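Folylpolyglutamate synthase (FolC) (Helicobacter pylori, PDB 6K8C) probably adds glutamate to dihydropteroate to make dihydrofolate and lengthens the polyglutamate tail of reduced folates, spending ATP at each step. Local coordinates at residues N56-T61 with V140-L145; S81-V84 with E89-F92. One frame throughout, in Å; residues are numbered along the deposited sequence.

Contact 1 (N56-T61 with V140-L145); sequences NGKGST and VLEAGL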
# COMPACT_ATOMS: atom_id res chain seq x y z
N ASN A 56 -4.03 -6.07 4.82
CA ASN A 56 -4.89 -4.97 4.45
C ASN A 56 -4.52 -3.72 5.23
O ASN A 56 -4.03 -3.79 6.36
CB ASN A 56 -6.36 -5.32 4.71
CG ASN A 56 -6.82 -6.52 3.91
OD1 ASN A 56 -6.53 -6.63 2.72
ND2 ASN A 56 -7.54 -7.42 4.55
N GLY A 57 -4.74 -2.57 4.60
CA GLY A 57 -4.56 -1.29 5.26
C GLY A 57 -3.14 -0.86 5.51
O GLY A 57 -2.92 0.07 6.29
N LYS A 58 -2.15 -1.49 4.87
CA LYS A 58 -0.76 -1.07 5.06
C LYS A 58 -0.56 0.36 4.59
O LYS A 58 0.05 1.18 5.28
CB LYS A 58 0.20 -2.01 4.33
CG LYS A 58 0.36 -3.38 5.00
CD LYS A 58 1.64 -4.07 4.54
CE LYS A 58 1.60 -4.41 3.06
NZ LYS A 58 0.31 -5.04 2.66
N GLY A 59 -1.09 0.69 3.41
CA GLY A 59 -0.82 1.99 2.81
C GLY A 59 -1.38 3.13 3.63
O GLY A 59 -0.68 4.11 3.92
N SER A 60 -2.66 3.04 4.01
CA SER A 60 -3.26 4.15 4.75
C SER A 60 -2.71 4.24 6.17
O SER A 60 -2.45 5.34 6.67
CB SER A 60 -4.79 4.01 4.78
OG SER A 60 -5.17 2.75 5.31
N THR A 61 -2.52 3.09 6.84
CA THR A 61 -1.94 3.12 8.18
C THR A 61 -0.57 3.79 8.17
O THR A 61 -0.27 4.63 9.02
CB THR A 61 -1.82 1.70 8.74
OG1 THR A 61 -3.11 1.06 8.73
CG2 THR A 61 -1.29 1.74 10.17
N VAL A 140 9.25 5.04 7.51
CA VAL A 140 8.08 4.16 7.58
C VAL A 140 8.19 3.20 6.40
O VAL A 140 8.02 3.60 5.25
CB VAL A 140 6.76 4.95 7.56
CG1 VAL A 140 5.58 3.99 7.75
CG2 VAL A 140 6.75 6.00 8.68
N LEU A 141 8.48 1.94 6.71
CA LEU A 141 8.95 0.95 5.74
C LEU A 141 7.90 -0.14 5.60
O LEU A 141 7.73 -0.96 6.51
CB LEU A 141 10.29 0.38 6.21
CG LEU A 141 11.28 -0.27 5.24
CD1 LEU A 141 11.87 0.77 4.31
CD2 LEU A 141 12.36 -0.96 6.04
N GLU A 142 7.22 -0.16 4.47
CA GLU A 142 6.21 -1.18 4.21
C GLU A 142 6.87 -2.45 3.70
O GLU A 142 7.69 -2.41 2.78
CB GLU A 142 5.21 -0.66 3.18
CG GLU A 142 4.02 -1.56 2.93
CD GLU A 142 3.11 -1.00 1.85
OE1 GLU A 142 3.09 -1.57 0.74
OE2 GLU A 142 2.45 0.02 2.11
N ALA A 143 6.51 -3.58 4.31
CA ALA A 143 7.05 -4.85 3.86
C ALA A 143 6.50 -5.21 2.48
O ALA A 143 5.37 -4.86 2.13
CB ALA A 143 6.73 -5.96 4.86
N GLY A 144 7.32 -5.90 1.70
CA GLY A 144 6.89 -6.46 0.43
C GLY A 144 6.30 -7.84 0.61
O GLY A 144 5.74 -8.18 1.66
N LEU A 145 6.45 -8.67 -0.42
CA LEU A 145 5.85 -10.00 -0.45
C LEU A 145 6.79 -11.10 0.01
O LEU A 145 6.41 -12.27 -0.01
CB LEU A 145 5.34 -10.32 -1.86
CG LEU A 145 4.39 -9.29 -2.49
CD1 LEU A 145 4.00 -9.71 -3.89
CD2 LEU A 145 3.16 -9.09 -1.61
O HOH W 1 2.60 1.40 4.41

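Contact 2 (S81-V84 with E89-F92); sequences SPHV and ERFF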
# COMPACT_ATOMS: atom_id res chain seq x y z
N SER A 81 4.68 -0.12 -1.70
CA SER A 81 4.74 -0.90 -2.93
C SER A 81 3.37 -1.53 -3.17
O SER A 81 2.63 -1.76 -2.20
CB SER A 81 5.82 -1.99 -2.85
OG SER A 81 5.45 -3.01 -1.95
N PRO A 82 2.99 -1.78 -4.43
CA PRO A 82 3.75 -1.36 -5.61
C PRO A 82 3.39 0.07 -5.97
O PRO A 82 3.17 0.87 -5.07
CB PRO A 82 3.30 -2.35 -6.69
CG PRO A 82 1.86 -2.61 -6.34
CD PRO A 82 1.74 -2.47 -4.82
N HIS A 83 3.30 0.39 -7.25
CA HIS A 83 2.88 1.72 -7.66
C HIS A 83 1.73 1.61 -8.65
O HIS A 83 1.50 0.55 -9.25
CB HIS A 83 4.04 2.52 -8.26
CG HIS A 83 4.62 1.93 -9.51
ND1 HIS A 83 5.75 1.15 -9.51
CD2 HIS A 83 4.23 2.02 -10.81
CE1 HIS A 83 6.03 0.78 -10.75
NE2 HIS A 83 5.12 1.29 -11.55
N VAL A 84 0.99 2.70 -8.79
CA VAL A 84 -0.15 2.74 -9.70
C VAL A 84 0.29 3.24 -11.06
O VAL A 84 0.13 2.55 -12.08
CB VAL A 84 -1.28 3.62 -9.14
CG1 VAL A 84 -2.45 3.66 -10.12
CG2 VAL A 84 -1.73 3.12 -7.78
N GLU A 89 6.16 6.89 -6.98
CA GLU A 89 5.13 6.85 -5.95
C GLU A 89 5.58 6.09 -4.71
O GLU A 89 5.08 6.34 -3.61
CB GLU A 89 3.86 6.17 -6.48
CG GLU A 89 3.11 6.92 -7.54
CD GLU A 89 2.10 6.03 -8.24
OE1 GLU A 89 1.60 5.06 -7.60
OE2 GLU A 89 1.79 6.31 -9.41
N ARG A 90 6.52 5.16 -4.88
CA ARG A 90 6.97 4.31 -3.79
C ARG A 90 7.72 5.08 -2.71
O ARG A 90 7.98 4.51 -1.64
CB ARG A 90 7.86 3.19 -4.35
CG ARG A 90 7.09 2.19 -5.22
CD ARG A 90 8.04 1.37 -6.09
NE ARG A 90 7.30 0.50 -7.01
CZ ARG A 90 7.16 -0.80 -6.84
NH1 ARG A 90 7.71 -1.41 -5.79
NH2 ARG A 90 6.47 -1.52 -7.73
N PHE A 91 8.07 6.35 -2.94
CA PHE A 91 8.88 7.12 -2.01
C PHE A 91 8.18 8.45 -1.72
O PHE A 91 8.26 9.39 -2.52
CB PHE A 91 10.29 7.35 -2.58
CG PHE A 91 10.88 6.13 -3.23
CD1 PHE A 91 11.58 5.20 -2.47
CD2 PHE A 91 10.75 5.92 -4.60
CE1 PHE A 91 12.15 4.07 -3.07
CE2 PHE A 91 11.30 4.79 -5.20
CZ PHE A 91 12.00 3.87 -4.44
N PHE A 92 7.50 8.51 -0.58
CA PHE A 92 6.85 9.72 -0.10
C PHE A 92 7.80 10.37 0.89
O PHE A 92 7.99 9.86 2.00
CB PHE A 92 5.50 9.39 0.55
CG PHE A 92 4.65 10.59 0.86
CD1 PHE A 92 3.88 11.18 -0.13
CD2 PHE A 92 4.58 11.10 2.15
CE1 PHE A 92 3.08 12.28 0.15
CE2 PHE A 92 3.78 12.20 2.44
CZ PHE A 92 3.03 12.78 1.44

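Contact 1 (N56-T61 with V140-L145)
Lys58 lays its methylenes against the chain and carboxylate of Glu142, while its NZ is turned elsewhere. Lys58 CE rests 3.7 Å from Glu142 CG, and the two side chains cross at about a right angle, with Lys58 CB also coming to 3.8 Å from Glu142 OE2. The same CE lies 3.9 Å from Ala143 O. Bends at chi3 (-65°) and chi4 (-46°) carry the lysine NZ to Gly54 O, to which it donates, leaving NZ 4.8 Å from Glu142 OE1. This is the P-loop of the Mur ligase middle domain: residues 56-61 supply the Asn-Gly-Lys-Gly-Ser-Thr end of the loop and the first turn of helix 58-70, while Glu142 closes strand 138-142. One ordered water bridges the two, donating to Lys58 O at 2.7 Å and to Glu142 OE2 at the same distance. The other carboxylate oxygen, Glu142 OE1, probably accepts from Ser81 N, which would give both oxygens of this buried acid a partner. Behind the lysine, Gly57 takes the N-cap position of the helix, and its O receives two donors from opposite faces of the carbonyl plane, Thr61 N at 3.1 Å and Thr61 OG1 at 2.6 Å. In the place where P-loop enzymes hold nucleotide phosphates, a citrate, probably from the crystallisation liquor, is hydrogen-bonded to Gly57 N and Ser60 OG.

Contact 2 (S81-V84 with E89-F92)
His83 and Arg90 meet edge to edge, with the imidazole and guanidinium planes turned 66° from one another. They belong to the connection between strands 76-79 and 91-93, antiparallel neighbours in the large sheet of the Mur ligase middle domain, and the contact ties the start of that loop to its return. Arg90 NE donates to His83 ND1 over 3.0 Å, with an N-H...N angle of 161°. The bond lies almost exactly in both planes, so the imidazole is met squarely at its ring nitrogen, with ND1 as acceptor, consistent with an unprotonated ND1. The histidine ring is brought to this position by a first torsion that tucks CG over the main chain, flanked by N and C. Arg90 runs out extended from CG to NE and lays one guanidinium face over the backbone of Pro82, whose CA sits 3.4 Å above the plane, off-centre, near the edge of the group. A cis peptide bond precedes this proline; its CB lies 3.4 Å from Arg90 NH2, while Ser81 CB comes to 3.5 Å from Arg90 NH1. Tyr121 of helix 121-132 touches both His83 and Arg90. Glu89, the next residue back, reaches the other end of the segment with an extended chain that passes His83 CB and crosses Val84 at a slant. Its second oxygen, OE2, accepts from Phe85 N and Glu86 N, so the carboxylate gathers three successive backbone amides. The first of these, Val84 N, donates to Glu89 OE1 on the syn side at 2.7 Å, 30° out of the carboxylate plane.

Overall arrangement
Contact 2 is nested within the chain loop that contact 1 closes, and their centres are 11 Å apart. They join directly where Glu142 OE1 lies 3.3 Å from Ser81 N, linking the strand end behind the P-loop to the loop carrying the cis proline. Both reach the same mixed sheet, in which strand 76-79 runs between strands 91-93 and 138-142. At contact 1 the citrate sits where the phosphates of ATP would be expected, about 4 Å from Gly59 at the nearest atoms, whereas a glycerol lies about 5 Å from the Arg90 side chain, again between nearest atoms. Contact 2 also meets helix 379-390, which follows strand 373-376 of the six-stranded sheet: Pro82 and Val84 touch Phe379.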